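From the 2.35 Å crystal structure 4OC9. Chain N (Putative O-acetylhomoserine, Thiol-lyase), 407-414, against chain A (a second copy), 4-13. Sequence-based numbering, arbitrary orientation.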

# COMPACT_ATOMS: atom_id res chain seq x y z
N GLY N 407 -8.18 -11.39 22.20
CA GLY N 407 -8.32 -10.20 21.37
C GLY N 407 -8.97 -9.00 22.02
O GLY N 407 -9.00 -8.87 23.23
N LEU N 408 -9.45 -8.09 21.19
CA LEU N 408 -10.08 -6.85 21.64
C LEU N 408 -11.60 -6.89 21.60
O LEU N 408 -12.23 -5.85 21.80
CB LEU N 408 -9.61 -5.70 20.76
CG LEU N 408 -8.11 -5.45 20.69
CD1 LEU N 408 -7.87 -4.29 19.74
CD2 LEU N 408 -7.53 -5.14 22.06
N GLU N 409 -12.18 -8.06 21.34
CA GLU N 409 -13.63 -8.17 21.29
C GLU N 409 -14.25 -7.93 22.68
O GLU N 409 -13.55 -7.81 23.68
CB GLU N 409 -14.13 -9.55 20.85
CG GLU N 409 -13.66 -10.15 19.52
CD GLU N 409 -12.31 -10.84 19.55
OE1 GLU N 409 -11.57 -10.77 20.54
OE2 GLU N 409 -12.01 -11.53 18.56
N ASN N 410 -15.57 -7.82 22.73
CA ASN N 410 -16.25 -7.64 23.97
C ASN N 410 -16.08 -8.92 24.82
O ASN N 410 -16.34 -10.01 24.33
CB ASN N 410 -17.70 -7.29 23.73
CG ASN N 410 -18.48 -7.20 25.00
OD1 ASN N 410 -18.73 -8.20 25.67
ND2 ASN N 410 -19.01 -6.03 25.28
N SER N 411 -15.66 -8.78 26.08
CA SER N 411 -15.43 -9.93 26.97
C SER N 411 -16.62 -10.85 27.15
O SER N 411 -16.46 -12.06 27.25
CB SER N 411 -14.85 -9.47 28.33
OG SER N 411 -15.69 -8.56 29.00
N ASP N 412 -17.80 -10.29 27.26
CA ASP N 412 -18.97 -11.15 27.42
C ASP N 412 -19.15 -12.05 26.20
O ASP N 412 -19.50 -13.20 26.34
CB ASP N 412 -20.24 -10.32 27.70
CG ASP N 412 -20.23 -9.66 29.06
OD1 ASP N 412 -19.52 -10.15 29.97
OD2 ASP N 412 -20.96 -8.66 29.23
N ASP N 413 -18.96 -11.47 25.02
CA ASP N 413 -19.07 -12.23 23.78
C ASP N 413 -18.02 -13.33 23.75
O ASP N 413 -18.29 -14.44 23.32
CB ASP N 413 -18.86 -11.33 22.56
CG ASP N 413 -19.96 -10.37 22.35
OD1 ASP N 413 -21.06 -10.60 22.88
OD2 ASP N 413 -19.76 -9.38 21.62
N LEU N 414 -16.80 -13.01 24.19
CA LEU N 414 -15.71 -13.99 24.21
C LEU N 414 -16.00 -15.13 25.18
O LEU N 414 -15.84 -16.30 24.84
CB LEU N 414 -14.38 -13.34 24.54
CG LEU N 414 -13.85 -12.35 23.52
CD1 LEU N 414 -12.52 -11.81 23.99
CD2 LEU N 414 -13.69 -13.00 22.16
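Chain A, residues 4-13: FNKETLALHG

Residues 4-13 of chain A run antiparallel to residues 407-414 of chain N: Phe A4 lies nearest Asp N413, with CA atoms 6.2 Å apart, and Thr A8 nearest Glu N409, with CA atoms 4.5 Å apart. In chain A an extended start (psi 160° at Phe A4 and 161° at Asn A5) gives way to a helix beginning at Lys A6, and Leu A11 and His A12 lie beyond its helical residues 6-9. Chain N is non-helical up to Asn N410 and helical from Ser N411. Together the two stretches bury 462 Å².

Asp N413 is the most heavily covered residue, and its carboxylate gathers three donors from the start of the chain A segment. OD2 accepts from the backbone N of Asn A5 at 2.8 Å and from OG1 of Thr A8 at 2.5 Å, while OD1 takes ND2 of Asn A5 at 3.1 Å. The side chain of Asn A5, at the N-cap position, is thus turned to the partner chain and makes no capping bond to its own helix. Thr A8 OG1 works in both directions, for it also accepts from the backbone N of Asn N410 at 3.1 Å, tying the residue before the chain N helix to the same hydroxyl.

Glu N409 anchors the other end. Its OE2 accepts a nearly linear hydrogen bond from NE2 of His A12 at 2.7 Å, lying at the edge of the imidazole, and its backbone N packs 3.6 Å from CD1 of Leu A11. The same methyl approaches CB of Leu N408 at 4.1 Å, adding an apolar contact beside the polar ones.

Between these anchors, Asn N410 points toward chain A, while its OD1 caps its own helix through weak bonds from N of Asp N412 at 2.8 Å and N of Asp N413 at 3.3 Å.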

# COMPACT_ATOMS: atom_id res chain seq x y z
N PHE A 4 -24.05 -10.07 19.00
CA PHE A 4 -22.77 -9.56 19.55
C PHE A 4 -22.73 -8.06 19.81
O PHE A 4 -23.52 -7.30 19.26
CB PHE A 4 -21.61 -9.82 18.64
CG PHE A 4 -21.41 -11.25 18.26
CD1 PHE A 4 -21.05 -12.19 19.23
CD2 PHE A 4 -21.37 -11.62 16.94
CE1 PHE A 4 -20.79 -13.50 18.89
CE2 PHE A 4 -21.09 -12.92 16.57
CZ PHE A 4 -20.80 -13.87 17.55
N ASN A 5 -21.79 -7.64 20.66
CA ASN A 5 -21.63 -6.23 20.98
C ASN A 5 -20.87 -5.47 19.90
O ASN A 5 -20.14 -6.07 19.10
CB ASN A 5 -20.92 -5.99 22.30
CG ASN A 5 -21.69 -6.49 23.52
OD1 ASN A 5 -22.01 -5.62 24.27
ND2 ASN A 5 -22.02 -7.80 23.74
N LYS A 6 -21.00 -4.15 19.90
CA LYS A 6 -20.34 -3.29 18.90
C LYS A 6 -18.85 -3.52 18.74
O LYS A 6 -18.35 -3.57 17.62
CB LYS A 6 -20.55 -1.81 19.22
CG LYS A 6 -21.97 -1.33 19.02
CD LYS A 6 -22.14 0.12 19.43
CE LYS A 6 -23.59 0.57 19.23
NZ LYS A 6 -24.19 0.46 17.88
N GLU A 7 -18.16 -3.65 19.86
CA GLU A 7 -16.72 -3.89 19.81
C GLU A 7 -16.43 -5.15 19.00
O GLU A 7 -15.50 -5.19 18.22
CB GLU A 7 -16.09 -4.11 21.19
CG GLU A 7 -16.22 -3.04 22.25
CD GLU A 7 -17.59 -3.00 22.95
OE1 GLU A 7 -17.66 -2.29 23.97
OE2 GLU A 7 -18.57 -3.68 22.55
N THR A 8 -17.25 -6.18 19.19
CA THR A 8 -17.09 -7.45 18.50
C THR A 8 -17.39 -7.36 17.01
O THR A 8 -16.69 -7.96 16.19
CB THR A 8 -17.95 -8.54 19.15
OG1 THR A 8 -17.61 -8.68 20.54
CG2 THR A 8 -17.74 -9.89 18.44
N LEU A 9 -18.43 -6.57 16.67
CA LEU A 9 -18.86 -6.37 15.29
C LEU A 9 -17.84 -5.57 14.47
O LEU A 9 -17.83 -5.67 13.24
CB LEU A 9 -20.20 -5.68 15.22
CG LEU A 9 -21.39 -6.41 15.83
CD1 LEU A 9 -22.62 -5.50 15.88
CD2 LEU A 9 -21.67 -7.68 15.06
N ALA A 10 -16.96 -4.83 15.12
CA ALA A 10 -15.94 -4.07 14.41
C ALA A 10 -14.78 -4.97 14.03
O ALA A 10 -13.92 -4.59 13.24
CB ALA A 10 -15.43 -2.94 15.27
N LEU A 11 -14.80 -6.18 14.56
CA LEU A 11 -13.74 -7.18 14.35
C LEU A 11 -14.11 -8.45 13.57
O LEU A 11 -13.25 -9.11 13.00
CB LEU A 11 -13.25 -7.60 15.75
CG LEU A 11 -12.48 -6.54 16.53
CD1 LEU A 11 -12.42 -6.80 18.02
CD2 LEU A 11 -11.08 -6.42 15.96
N HIS A 12 -15.39 -8.80 13.65
CA HIS A 12 -15.95 -9.96 13.02
C HIS A 12 -17.20 -9.63 12.25
O HIS A 12 -18.04 -8.88 12.75
CB HIS A 12 -16.35 -10.97 14.07
CG HIS A 12 -15.22 -11.44 14.91
ND1 HIS A 12 -14.52 -12.57 14.61
CD2 HIS A 12 -14.70 -10.95 16.06
CE1 HIS A 12 -13.60 -12.77 15.54
NE2 HIS A 12 -13.68 -11.80 16.43
N GLY A 13 -17.34 -10.22 11.06
CA GLY A 13 -18.51 -9.99 10.24
C GLY A 13 -18.23 -9.51 8.83
O GLY A 13 -17.16 -8.97 8.54